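PDB 4FGM: aminopeptidase N family protein from Idiomarina loihiensis L2TR, which binds a zinc ion and is probably a metallopeptidase of the M61 family with aminopeptidase activity. Local coordinates for residues T21-N26 with K78-V83; L135-T140 with L173-F178; Y299-W304 with S350-S355; K465-D470 with Q564-S569. All coordinates share one frame; numbering follows the deposited sequence.

Contact 1 (T21-N26 with K78-V83)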
loop_
_atom_site.group_PDB
_atom_site.type_symbol
_atom_site.label_atom_id
_atom_site.label_comp_id
_atom_site.label_asym_id
_atom_site.label_seq_id
_atom_site.Cartn_x
_atom_site.Cartn_y
_atom_site.Cartn_z
ATOM N N THR A 21 -6.356 30.858 9.644
ATOM C CA THR A 21 -7.066 32.125 9.662
ATOM C C THR A 21 -8.410 32.074 8.939
ATOM O O THR A 21 -8.485 31.871 7.724
ATOM C CB THR A 21 -6.188 33.233 9.065
ATOM O OG1 THR A 21 -4.927 33.241 9.745
ATOM C CG2 THR A 21 -6.850 34.597 9.239
ATOM N N ILE A 22 -9.474 32.260 9.710
ATOM C CA ILE A 22 -10.824 32.231 9.174
ATOM C C ILE A 22 -11.355 33.653 9.107
ATOM O O ILE A 22 -11.565 34.284 10.145
ATOM C CB ILE A 22 -11.743 31.388 10.071
ATOM C CG1 ILE A 22 -11.077 30.041 10.365
ATOM C CG2 ILE A 22 -13.081 31.184 9.384
ATOM C CD1 ILE A 22 -11.610 29.346 11.597
ATOM N N GLU A 23 -11.556 34.150 7.887
ATOM C CA GLU A 23 -12.043 35.512 7.653
ATOM C C GLU A 23 -13.376 35.754 8.347
ATOM O O GLU A 23 -13.572 36.780 9.000
ATOM C CB GLU A 23 -12.183 35.761 6.145
ATOM C CG GLU A 23 -12.675 37.154 5.746
ATOM C CD GLU A 23 -11.695 38.259 6.107
ATOM O OE1 GLU A 23 -10.528 37.941 6.430
ATOM O OE2 GLU A 23 -12.090 39.447 6.055
ATOM N N GLN A 24 -14.289 34.800 8.201
ATOM C CA GLN A 24 -15.598 34.892 8.828
ATOM C C GLN A 24 -16.037 33.547 9.403
ATOM O O GLN A 24 -16.219 32.570 8.671
ATOM C CB GLN A 24 -16.644 35.377 7.824
ATOM C CG GLN A 24 -17.996 35.633 8.457
ATOM C CD GLN A 24 -18.956 36.330 7.523
ATOM O OE1 GLN A 24 -19.464 35.732 6.573
ATOM N NE2 GLN A 24 -19.204 37.609 7.781
ATOM N N THR A 25 -16.206 33.509 10.720
ATOM C CA THR A 25 -16.631 32.298 11.401
ATOM C C THR A 25 -18.141 32.354 11.588
ATOM O O THR A 25 -18.731 33.431 11.527
ATOM C CB THR A 25 -15.961 32.181 12.782
ATOM O OG1 THR A 25 -16.341 33.296 13.597
ATOM C CG2 THR A 25 -14.447 32.173 12.635
ATOM N N ASN A 26 -18.770 31.199 11.786
ATOM C CA ASN A 26 -20.213 31.160 12.004
ATOM C C ASN A 26 -20.440 31.162 13.510
ATOM O O ASN A 26 -19.483 31.149 14.277
ATOM C CB ASN A 26 -20.826 29.909 11.376
ATOM C CG ASN A 26 -20.559 29.817 9.884
ATOM O OD1 ASN A 26 -20.595 30.823 9.170
ATOM N ND2 ASN A 26 -20.305 28.606 9.401
ATOM N N LYS A 78 -17.185 38.759 15.725
ATOM C CA LYS A 78 -17.613 39.560 14.581
ATOM C C LYS A 78 -16.443 39.760 13.632
ATOM O O LYS A 78 -16.620 40.177 12.490
ATOM C CB LYS A 78 -18.100 40.934 15.044
ATOM C CG LYS A 78 -19.409 40.932 15.814
ATOM C CD LYS A 78 -19.605 42.267 16.526
ATOM C CE LYS A 78 -21.052 42.465 16.966
ATOM N NZ LYS A 78 -21.579 41.317 17.758
ATOM N N HIS A 79 -15.245 39.456 14.119
ATOM C CA HIS A 79 -14.030 39.624 13.333
ATOM C C HIS A 79 -13.378 38.316 12.904
ATOM O O HIS A 79 -13.732 37.233 13.388
ATOM C CB HIS A 79 -13.000 40.417 14.133
ATOM C CG HIS A 79 -13.545 41.665 14.750
ATOM N ND1 HIS A 79 -13.815 41.769 16.095
ATOM C CD2 HIS A 79 -13.871 42.859 14.201
ATOM C CE1 HIS A 79 -14.287 42.979 16.352
ATOM N NE2 HIS A 79 -14.330 43.657 15.222
ATOM N N PRO A 80 -12.409 38.407 11.978
ATOM C CA PRO A 80 -11.692 37.226 11.493
ATOM C C PRO A 80 -11.052 36.561 12.714
ATOM O O PRO A 80 -10.704 37.241 13.681
ATOM C CB PRO A 80 -10.639 37.824 10.561
ATOM C CG PRO A 80 -11.306 39.049 10.028
ATOM C CD PRO A 80 -11.986 39.620 11.251
ATOM N N VAL A 81 -10.902 35.243 12.680
ATOM C CA VAL A 81 -10.291 34.537 13.799
ATOM C C VAL A 81 -9.062 33.759 13.341
ATOM O O VAL A 81 -9.026 33.207 12.232
ATOM C CB VAL A 81 -11.292 33.557 14.465
ATOM C CG1 VAL A 81 -10.581 32.712 15.513
ATOM C CG2 VAL A 81 -12.431 34.336 15.118
ATOM N N THR A 82 -8.049 33.742 14.198
ATOM C CA THR A 82 -6.809 33.031 13.930
ATOM C C THR A 82 -6.635 31.969 15.014
ATOM O O THR A 82 -6.672 32.271 16.204
ATOM C CB THR A 82 -5.592 33.984 13.949
ATOM O OG1 THR A 82 -5.774 35.007 12.965
ATOM C CG2 THR A 82 -4.309 33.222 13.628
ATOM N N VAL A 83 -6.463 30.723 14.592
ATOM C CA VAL A 83 -6.288 29.609 15.517
ATOM C C VAL A 83 -4.837 29.153 15.440
ATOM O O VAL A 83 -4.313 28.933 14.355
ATOM C CB VAL A 83 -7.225 28.443 15.137
ATOM C CG1 VAL A 83 -7.141 27.330 16.172
ATOM C CG2 VAL A 83 -8.654 28.960 15.006
#
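An antiparallel strand pair in the M61 N-terminal domain reaches its end here, where strand 15-22 ends and strand 81-91 begins. Ile22 and Val81 form a hydrogen-bonded pair: Ile22 N reaches Val81 O at 2.7 Å, and Val81 N returns a bond to Ile22 O at 2.8 Å. Both N-H groups point almost straight at their acceptors. The two residues direct their branched aliphatic chains to one face, a buried one where Ile22 also touches Leu31. Thr25, beyond the end of its strand, lays CG2 across Val81 at about a right angle, 3.9 Å from Val81 CG2. Thr25 CG2 stands anti to the carbonyl carbon, so its methyl rather than its hydroxyl meets the valine.

On the other face Thr21 and Thr82 make the non-hydrogen-bonded pair. Their side chains run side by side, with OG1 of Thr21 3.8 Å from OG1 of Thr82, and this partly exposed face suits beta-branched residues with a polar arm. Past Ile22 the chain turns at Glu23. Pro80 has no N-H to offer there, and its CA lies 3.2 Å from Ile22 O and equally 3.2 Å from Glu23 O. The N-H...O bonding between these segments thus stops at Ile22 and Val81, and beyond them Pro80 offers weak C-H...O contacts; further into the sheet the ladder goes on with Val83 and Leu20.

Contact 2 (L135-T140 with L173-F178)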
loop_
_atom_site.group_PDB
_atom_site.type_symbol
_atom_site.label_atom_id
_atom_site.label_comp_id
_atom_site.label_asym_id
_atom_site.label_seq_id
_atom_site.Cartn_x
_atom_site.Cartn_y
_atom_site.Cartn_z
ATOM N N LEU A 135 18.074 26.209 4.306
ATOM C CA LEU A 135 18.522 25.729 2.991
ATOM C C LEU A 135 17.752 24.518 2.449
ATOM O O LEU A 135 17.959 24.109 1.304
ATOM C CB LEU A 135 20.023 25.401 3.004
ATOM C CG LEU A 135 21.040 26.551 2.912
ATOM C CD1 LEU A 135 20.527 27.599 1.931
ATOM C CD2 LEU A 135 21.263 27.181 4.271
ATOM N N TRP A 136 16.865 23.948 3.262
ATOM C CA TRP A 136 16.069 22.798 2.841
ATOM C C TRP A 136 15.235 23.067 1.595
ATOM O O TRP A 136 14.841 24.203 1.331
ATOM C CB TRP A 136 15.131 22.368 3.963
ATOM C CG TRP A 136 15.741 21.424 4.951
ATOM C CD1 TRP A 136 17.040 21.009 4.999
ATOM C CD2 TRP A 136 15.072 20.782 6.043
ATOM N NE1 TRP A 136 17.222 20.149 6.051
ATOM C CE2 TRP A 136 16.031 19.986 6.708
ATOM C CE3 TRP A 136 13.752 20.794 6.519
ATOM C CZ2 TRP A 136 15.719 19.218 7.833
ATOM C CZ3 TRP A 136 13.438 20.024 7.641
ATOM C CH2 TRP A 136 14.422 19.242 8.281
ATOM N N LYS A 137 14.968 22.011 0.831
ATOM C CA LYS A 137 14.152 22.126 -0.372
ATOM C C LYS A 137 12.746 21.628 -0.086
ATOM O O LYS A 137 12.502 20.957 0.924
ATOM C CB LYS A 137 14.751 21.327 -1.523
ATOM C CG LYS A 137 16.087 21.852 -2.016
ATOM C CD LYS A 137 16.499 21.132 -3.288
ATOM C CE LYS A 137 18.009 21.144 -3.461
ATOM N NZ LYS A 137 18.570 22.520 -3.332
ATOM N N VAL A 138 11.829 21.954 -0.989
ATOM C CA VAL A 138 10.430 21.581 -0.854
ATOM C C VAL A 138 9.951 20.858 -2.102
ATOM O O VAL A 138 10.332 21.211 -3.220
ATOM C CB VAL A 138 9.550 22.845 -0.646
ATOM C CG1 VAL A 138 8.077 22.477 -0.645
ATOM C CG2 VAL A 138 9.929 23.523 0.644
ATOM N N ALA A 139 9.110 19.847 -1.905
ATOM C CA ALA A 139 8.557 19.083 -3.014
ATOM C C ALA A 139 7.121 18.713 -2.663
ATOM O O ALA A 139 6.827 18.288 -1.542
ATOM C CB ALA A 139 9.391 17.821 -3.262
ATOM N N THR A 140 6.227 18.892 -3.627
ATOM C CA THR A 140 4.816 18.595 -3.440
ATOM C C THR A 140 4.084 18.793 -4.757
ATOM O O THR A 140 4.590 19.443 -5.671
ATOM C CB THR A 140 4.171 19.533 -2.406
ATOM O OG1 THR A 140 2.775 19.232 -2.300
ATOM C CG2 THR A 140 4.329 21.002 -2.838
ATOM N N LEU A 173 16.867 17.449 -0.436
ATOM C CA LEU A 173 16.305 16.637 -1.511
ATOM C C LEU A 173 17.079 16.452 -2.810
ATOM O O LEU A 173 17.708 17.379 -3.325
ATOM C CB LEU A 173 14.917 17.180 -1.871
ATOM C CG LEU A 173 14.036 17.585 -0.690
ATOM C CD1 LEU A 173 12.669 18.073 -1.189
ATOM C CD2 LEU A 173 13.885 16.379 0.251
ATOM N N THR A 174 17.006 15.235 -3.337
ATOM C CA THR A 174 17.621 14.916 -4.611
ATOM C C THR A 174 16.408 14.940 -5.535
ATOM O O THR A 174 15.417 14.255 -5.269
ATOM C CB THR A 174 18.258 13.500 -4.625
ATOM O OG1 THR A 174 19.328 13.444 -3.674
ATOM C CG2 THR A 174 18.815 13.176 -6.008
ATOM N N ILE A 175 16.467 15.737 -6.597
ATOM C CA ILE A 175 15.337 15.844 -7.515
ATOM C C ILE A 175 15.763 15.630 -8.962
ATOM O O ILE A 175 16.614 16.347 -9.482
ATOM C CB ILE A 175 14.666 17.235 -7.403
ATOM C CG1 ILE A 175 14.311 17.534 -5.943
ATOM C CG2 ILE A 175 13.415 17.285 -8.271
ATOM C CD1 ILE A 175 13.778 18.945 -5.716
ATOM N N GLU A 176 15.155 14.638 -9.601
ATOM C CA GLU A 176 15.453 14.305 -10.988
ATOM C C GLU A 176 14.153 14.336 -11.790
ATOM O O GLU A 176 13.246 13.533 -11.566
ATOM C CB GLU A 176 16.077 12.910 -11.076
ATOM C CG GLU A 176 16.587 12.525 -12.460
ATOM C CD GLU A 176 17.937 13.142 -12.784
ATOM O OE1 GLU A 176 18.011 14.378 -12.951
ATOM O OE2 GLU A 176 18.928 12.384 -12.870
ATOM N N GLU A 177 14.080 15.267 -12.729
ATOM C CA GLU A 177 12.905 15.428 -13.566
ATOM C C GLU A 177 12.964 14.580 -14.833
ATOM O O GLU A 177 14.037 14.234 -15.311
ATOM C CB GLU A 177 12.753 16.904 -13.937
ATOM C CG GLU A 177 11.545 17.577 -13.320
ATOM C CD GLU A 177 11.892 18.875 -12.622
ATOM O OE1 GLU A 177 12.629 19.690 -13.214
ATOM O OE2 GLU A 177 11.419 19.082 -11.484
ATOM N N PHE A 178 11.797 14.229 -15.355
ATOM C CA PHE A 178 11.711 13.462 -16.590
ATOM C C PHE A 178 10.341 13.657 -17.225
ATOM O O PHE A 178 9.439 14.210 -16.597
ATOM C CB PHE A 178 11.985 11.972 -16.344
ATOM C CG PHE A 178 11.001 11.289 -15.428
ATOM C CD1 PHE A 178 11.119 11.396 -14.046
ATOM C CD2 PHE A 178 9.988 10.488 -15.952
ATOM C CE1 PHE A 178 10.265 10.691 -13.198
ATOM C CE2 PHE A 178 9.124 9.776 -15.113
ATOM C CZ PHE A 178 9.258 9.884 -13.734
#
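Leu173 reaches across to Lys137 and Ala139 where two beta-sheets meet: strand 137-140, in the M61 N-terminal region, and strand 174-180, the edge strand of a five-stranded mixed sheet. No hydrogen bond crosses between them; the contact is made by side chains. Starting from the backbone, Leu173 CB lies 4.2 Å from Lys137 CB. The next atom, CG, stands beside its own backbone N and closes to 3.9 Å from the same Lys137 CB. CD1 then continues anti to CA (chi2 -179°), which carries the methyl to the opposing strand. There it comes 3.6 Å from Lys137 O and stays near Val138 N, resting on peptide backbone as well as on side chains. A leucine suits the place because its long branched chain spans the gap, while small Ala139 lets the strand come close; both residues also touch Val188 of strand 183-190.

Lys137 is exposed and uses its aliphatic part: CE passes 3.8 Å from Leu173 O, and CD approaches the tip of Ile175, before the end of the chain leads away from the contact. The same CD1 methyl of Leu173 also meets Ala139 CB at 3.9 Å.

Contact 3 (Y299-W304 with S350-S355)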
loop_
_atom_site.group_PDB
_atom_site.type_symbol
_atom_site.label_atom_id
_atom_site.label_comp_id
_atom_site.label_asym_id
_atom_site.label_seq_id
_atom_site.Cartn_x
_atom_site.Cartn_y
_atom_site.Cartn_z
ATOM N N TYR A 299 -17.397 2.126 5.052
ATOM C CA TYR A 299 -17.426 0.782 4.501
ATOM C C TYR A 299 -17.689 0.634 3.009
ATOM O O TYR A 299 -18.573 1.278 2.457
ATOM C CB TYR A 299 -18.466 -0.039 5.272
ATOM C CG TYR A 299 -18.284 -0.016 6.776
ATOM C CD1 TYR A 299 -17.329 -0.821 7.397
ATOM C CD2 TYR A 299 -19.068 0.816 7.580
ATOM C CE1 TYR A 299 -17.157 -0.800 8.780
ATOM C CE2 TYR A 299 -18.906 0.842 8.964
ATOM C CZ TYR A 299 -17.947 0.031 9.559
ATOM O OH TYR A 299 -17.759 0.053 10.928
ATOM N N THR A 300 -16.914 -0.234 2.370
ATOM C CA THR A 300 -17.079 -0.535 0.956
ATOM C C THR A 300 -16.411 -1.880 0.669
ATOM O O THR A 300 -15.310 -2.153 1.144
ATOM C CB THR A 300 -16.461 0.551 0.035
ATOM O OG1 THR A 300 -16.657 0.170 -1.334
ATOM C CG2 THR A 300 -14.968 0.715 0.302
ATOM N N GLU A 301 -17.091 -2.720 -0.102
ATOM C CA GLU A 301 -16.570 -4.039 -0.447
ATOM C C GLU A 301 -15.812 -3.998 -1.763
ATOM O O GLU A 301 -15.404 -5.041 -2.272
ATOM C CB GLU A 301 -17.718 -5.035 -0.598
ATOM C CG GLU A 301 -18.638 -4.709 -1.780
ATOM C CD GLU A 301 -19.696 -5.767 -2.016
ATOM O OE1 GLU A 301 -20.448 -6.088 -1.068
ATOM O OE2 GLU A 301 -19.774 -6.275 -3.155
ATOM N N GLN A 302 -15.617 -2.800 -2.310
ATOM C CA GLN A 302 -14.950 -2.665 -3.599
ATOM C C GLN A 302 -13.419 -2.670 -3.650
ATOM O O GLN A 302 -12.838 -2.551 -4.732
ATOM C CB GLN A 302 -15.479 -1.415 -4.299
ATOM C CG GLN A 302 -16.969 -1.481 -4.598
ATOM C CD GLN A 302 -17.498 -0.210 -5.225
ATOM O OE1 GLN A 302 -16.953 0.284 -6.213
ATOM N NE2 GLN A 302 -18.571 0.323 -4.659
ATOM N N LEU A 303 -12.752 -2.816 -2.508
ATOM C CA LEU A 303 -11.293 -2.824 -2.522
ATOM C C LEU A 303 -10.710 -4.004 -3.302
ATOM O O LEU A 303 -9.526 -3.999 -3.642
ATOM C CB LEU A 303 -10.743 -2.803 -1.098
ATOM C CG LEU A 303 -11.059 -1.523 -0.310
ATOM C CD1 LEU A 303 -10.321 -1.552 1.022
ATOM C CD2 LEU A 303 -10.643 -0.292 -1.112
ATOM N N TRP A 304 -11.533 -5.010 -3.597
ATOM C CA TRP A 304 -11.055 -6.162 -4.366
ATOM C C TRP A 304 -10.708 -5.660 -5.760
ATOM O O TRP A 304 -9.861 -6.220 -6.460
ATOM C CB TRP A 304 -12.138 -7.244 -4.487
ATOM C CG TRP A 304 -13.356 -6.825 -5.281
ATOM C CD1 TRP A 304 -14.524 -6.301 -4.785
ATOM C CD2 TRP A 304 -13.525 -6.897 -6.703
ATOM N NE1 TRP A 304 -15.403 -6.046 -5.810
ATOM C CE2 TRP A 304 -14.818 -6.399 -6.996
ATOM C CE3 TRP A 304 -12.712 -7.333 -7.758
ATOM C CZ2 TRP A 304 -15.316 -6.328 -8.300
ATOM C CZ3 TRP A 304 -13.209 -7.263 -9.060
ATOM C CH2 TRP A 304 -14.500 -6.763 -9.317
ATOM N N SER A 350 -14.862 -14.037 2.441
ATOM C CA SER A 350 -14.915 -13.759 1.009
ATOM C C SER A 350 -14.109 -12.488 0.783
ATOM O O SER A 350 -13.882 -11.716 1.719
ATOM C CB SER A 350 -16.362 -13.562 0.532
ATOM O OG SER A 350 -16.967 -12.430 1.123
ATOM N N VAL A 351 -13.672 -12.273 -0.453
ATOM C CA VAL A 351 -12.871 -11.102 -0.782
ATOM C C VAL A 351 -13.620 -9.788 -0.546
ATOM O O VAL A 351 -13.029 -8.798 -0.097
ATOM C CB VAL A 351 -12.367 -11.170 -2.249
ATOM C CG1 VAL A 351 -13.480 -10.791 -3.212
ATOM C CG2 VAL A 351 -11.159 -10.270 -2.426
ATOM N N THR A 352 -14.919 -9.774 -0.834
ATOM C CA THR A 352 -15.710 -8.567 -0.637
ATOM C C THR A 352 -15.894 -8.303 0.849
ATOM O O THR A 352 -15.913 -7.153 1.292
ATOM C CB THR A 352 -17.096 -8.676 -1.306
ATOM O OG1 THR A 352 -17.717 -9.916 -0.939
ATOM C CG2 THR A 352 -16.955 -8.595 -2.812
ATOM N N GLU A 353 -16.039 -9.379 1.614
ATOM C CA GLU A 353 -16.199 -9.275 3.060
ATOM C C GLU A 353 -14.919 -8.684 3.660
ATOM O O GLU A 353 -14.974 -7.855 4.562
ATOM C CB GLU A 353 -16.483 -10.663 3.650
ATOM C CG GLU A 353 -16.543 -10.723 5.160
ATOM C CD GLU A 353 -16.785 -12.137 5.671
ATOM O OE1 GLU A 353 -16.758 -13.083 4.844
ATOM O OE2 GLU A 353 -16.994 -12.299 6.897
ATOM N N SER A 354 -13.771 -9.105 3.134
ATOM C CA SER A 354 -12.478 -8.620 3.607
ATOM C C SER A 354 -12.324 -7.116 3.351
ATOM O O SER A 354 -11.800 -6.383 4.198
ATOM C CB SER A 354 -11.343 -9.384 2.914
ATOM O OG SER A 354 -10.073 -8.941 3.357
ATOM N N SER A 355 -12.777 -6.666 2.182
ATOM C CA SER A 355 -12.707 -5.255 1.822
ATOM C C SER A 355 -13.578 -4.461 2.790
ATOM O O SER A 355 -13.162 -3.434 3.337
ATOM C CB SER A 355 -13.215 -5.053 0.392
ATOM O OG SER A 355 -13.382 -3.680 0.072
HETATM O O HOH W 1 -14.532 -0.926 4.133
#
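Ser355 plugs its hydroxyl into the turn formed by Thr300-Leu303, and this is the tight part of the contact. Ser355 OG donates to Thr300 O at 2.7 Å, approaching from 25° out of the carbonyl plane, and accepts from Leu303 N at 2.8 Å. With OG anti to its own backbone N (chi1 170°), the hydroxyl is aimed into the turn, and a small serine can come so near that Leu303 CB lies 3.0 Å from that oxygen. Thr300 OG1 stiffens the same turn by accepting from Gln302 N, an ST turn. The Trp304 side chain packs on helix 351-356 through carbon, buried and without bonds to it, CB being 3.8 Å from Val351 CG2.

The looser part is wetter. Beside the direct bond a water lies 3.0 Å from both Thr300 N and Ser355 O. Partly exposed Glu301 runs alongside Thr352, its OE2 3.7 Å from Thr352 CG2, while that carboxylate oxygen bonds to Tyr445 OH. Ser350 and Glu353 close the start of helix 351-356 as a capping box.

Leu303 opens the short helix 303-306, directly before Glu307, which with His273 and His277 binds the zinc ion: the HExxH-plus-glutamate site of a gluzincin-type metallopeptidase.

Contact 4 (K465-D470 with Q564-S569)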
loop_
_atom_site.group_PDB
_atom_site.type_symbol
_atom_site.label_atom_id
_atom_site.label_comp_id
_atom_site.label_asym_id
_atom_site.label_seq_id
_atom_site.Cartn_x
_atom_site.Cartn_y
_atom_site.Cartn_z
ATOM N N LYS A 465 2.981 -27.610 -7.942
ATOM C CA LYS A 465 3.071 -27.284 -6.523
ATOM C C LYS A 465 4.156 -28.121 -5.858
ATOM O O LYS A 465 4.431 -29.246 -6.271
ATOM C CB LYS A 465 1.735 -27.546 -5.824
ATOM C CG LYS A 465 0.517 -27.265 -6.681
ATOM C CD LYS A 465 -0.738 -27.099 -5.839
ATOM C CE LYS A 465 -0.981 -28.273 -4.907
ATOM N NZ LYS A 465 -2.195 -28.052 -4.069
ATOM N N GLN A 466 4.774 -27.569 -4.823
ATOM C CA GLN A 466 5.821 -28.283 -4.111
ATOM C C GLN A 466 6.010 -27.692 -2.725
ATOM O O GLN A 466 5.548 -26.588 -2.440
ATOM C CB GLN A 466 7.141 -28.211 -4.892
ATOM C CG GLN A 466 7.755 -26.821 -4.966
ATOM C CD GLN A 466 8.981 -26.768 -5.859
ATOM O OE1 GLN A 466 8.926 -27.155 -7.028
ATOM N NE2 GLN A 466 10.094 -26.282 -5.317
ATOM N N VAL A 467 6.687 -28.440 -1.863
ATOM C CA VAL A 467 6.960 -27.987 -0.510
ATOM C C VAL A 467 8.094 -26.970 -0.591
ATOM O O VAL A 467 9.091 -27.199 -1.270
ATOM C CB VAL A 467 7.399 -29.162 0.384
ATOM C CG1 VAL A 467 7.652 -28.675 1.801
ATOM C CG2 VAL A 467 6.333 -30.249 0.370
ATOM N N PRO A 468 7.946 -25.823 0.088
ATOM C CA PRO A 468 8.993 -24.792 0.065
ATOM C C PRO A 468 10.248 -25.290 0.779
ATOM O O PRO A 468 10.196 -26.299 1.477
ATOM C CB PRO A 468 8.329 -23.615 0.779
ATOM C CG PRO A 468 7.391 -24.296 1.744
ATOM C CD PRO A 468 6.794 -25.395 0.904
ATOM N N VAL A 469 11.369 -24.592 0.612
ATOM C CA VAL A 469 12.609 -25.016 1.254
ATOM C C VAL A 469 12.510 -24.935 2.777
ATOM O O VAL A 469 13.256 -25.604 3.494
ATOM C CB VAL A 469 13.829 -24.196 0.736
ATOM C CG1 VAL A 469 13.871 -24.263 -0.795
ATOM C CG2 VAL A 469 13.762 -22.761 1.225
ATOM N N ASP A 470 11.597 -24.097 3.261
ATOM C CA ASP A 470 11.356 -23.938 4.695
ATOM C C ASP A 470 10.026 -23.207 4.899
ATOM O O ASP A 470 9.437 -22.708 3.942
ATOM C CB ASP A 470 12.514 -23.192 5.391
ATOM C CG ASP A 470 12.595 -21.716 5.017
ATOM O OD1 ASP A 470 13.603 -21.073 5.372
ATOM O OD2 ASP A 470 11.659 -21.188 4.387
ATOM N N GLN A 564 3.871 -33.696 10.084
ATOM C CA GLN A 564 2.804 -34.083 9.171
ATOM C C GLN A 564 3.334 -34.080 7.751
ATOM O O GLN A 564 4.485 -33.721 7.502
ATOM C CB GLN A 564 1.635 -33.093 9.229
ATOM C CG GLN A 564 0.789 -33.121 10.477
ATOM C CD GLN A 564 -0.332 -32.087 10.418
ATOM O OE1 GLN A 564 -0.405 -31.279 9.486
ATOM N NE2 GLN A 564 -1.204 -32.104 11.416
ATOM N N GLU A 565 2.480 -34.492 6.822
ATOM C CA GLU A 565 2.825 -34.479 5.411
ATOM C C GLU A 565 2.677 -32.989 5.095
ATOM O O GLU A 565 1.564 -32.460 5.075
ATOM C CB GLU A 565 1.808 -35.302 4.617
ATOM C CG GLU A 565 2.154 -35.472 3.150
ATOM C CD GLU A 565 3.438 -36.252 2.942
ATOM O OE1 GLU A 565 3.487 -37.436 3.347
ATOM O OE2 GLU A 565 4.398 -35.682 2.376
ATOM N N PRO A 566 3.797 -32.286 4.866
ATOM C CA PRO A 566 3.755 -30.851 4.569
ATOM C C PRO A 566 2.949 -30.451 3.340
ATOM O O PRO A 566 2.834 -31.206 2.375
ATOM C CB PRO A 566 5.229 -30.485 4.438
ATOM C CG PRO A 566 5.808 -31.720 3.849
ATOM C CD PRO A 566 5.157 -32.814 4.670
ATOM N N ALA A 567 2.393 -29.247 3.391
ATOM C CA ALA A 567 1.596 -28.720 2.295
ATOM C C ALA A 567 2.481 -28.352 1.109
ATOM O O ALA A 567 3.569 -27.800 1.282
ATOM C CB ALA A 567 0.814 -27.483 2.766
ATOM N N LYS A 568 2.022 -28.691 -0.091
ATOM C CA LYS A 568 2.749 -28.339 -1.304
ATOM C C LYS A 568 2.189 -26.949 -1.605
ATOM O O LYS A 568 1.338 -26.767 -2.480
ATOM C CB LYS A 568 2.438 -29.347 -2.420
ATOM C CG LYS A 568 3.247 -30.645 -2.305
ATOM C CD LYS A 568 2.624 -31.793 -3.092
ATOM C CE LYS A 568 3.440 -33.080 -2.967
ATOM N NZ LYS A 568 4.673 -33.064 -3.805
ATOM N N SER A 569 2.678 -25.983 -0.829
ATOM C CA SER A 569 2.257 -24.588 -0.876
ATOM C C SER A 569 2.957 -23.654 -1.863
ATOM O O SER A 569 2.462 -22.561 -2.132
ATOM C CB SER A 569 2.353 -23.999 0.537
ATOM O OG SER A 569 3.652 -24.188 1.081
#
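Ala567 O is approached by several groups: Ser569 N gives it a weak backbone bond of 2.9 Å, while Val467 CG2 and Pro468 CD come up to it from the other segment. The weak bond closes an inverse gamma turn centred on Lys568, placed just before strand 570-575, which pairs antiparallel with strand 461-466 as a two-stranded sheet. The chain between the segments includes an antiparallel sheet, probably the PDZ-like domain, so this contact brings the entering and leaving ends together.

Across the turn, Gln466 O faces Lys568 CA at 3.5 Å, a C-H...O contact. Val467 and Pro566 form the apolar part. Their side chains cross at about a right angle, with Val467 CG2 3.8 Å from Pro566 CG, and two compact apolar side chains suit this crossing. The two lysines use their carbon chains: Lys465 CB lies 3.9 Å from Lys568 CB, and the bend of Lys465 at chi3 lets its CE pass 3.7 Å from Lys568 O. Farther out, Lys465 NZ bonds weakly to Tyr571 OH, and long flexible chains are well placed on this exposed side.

Pro468 sets its CD and CG against the Ser569 hydroxyl. That group, buried here without any polar partner, has its OG 3.4 Å from Pro468 CD.

Along the chain the four contacts come strictly in series, each closing before the next opens, and none touches another. Contacts 1 and 2 both involve strands of the M61 N-terminal region, their centres 35 Å apart; contact 2 also reaches the five-stranded sheet that follows, joining that region to the rest. Contact 3 lies among the helices of the M61 peptidase range, about 37 Å from contact 2 between centres, and is the one near the zinc site. Contact 4, centred about 30 Å from the centre of contact 3, lies where the chain enters and leaves the C-terminal, probably PDZ-like part. Contacts 1 and 4, their centres about 66 Å apart, lie on opposite sides of the chain's centre, consistent with several modules in series.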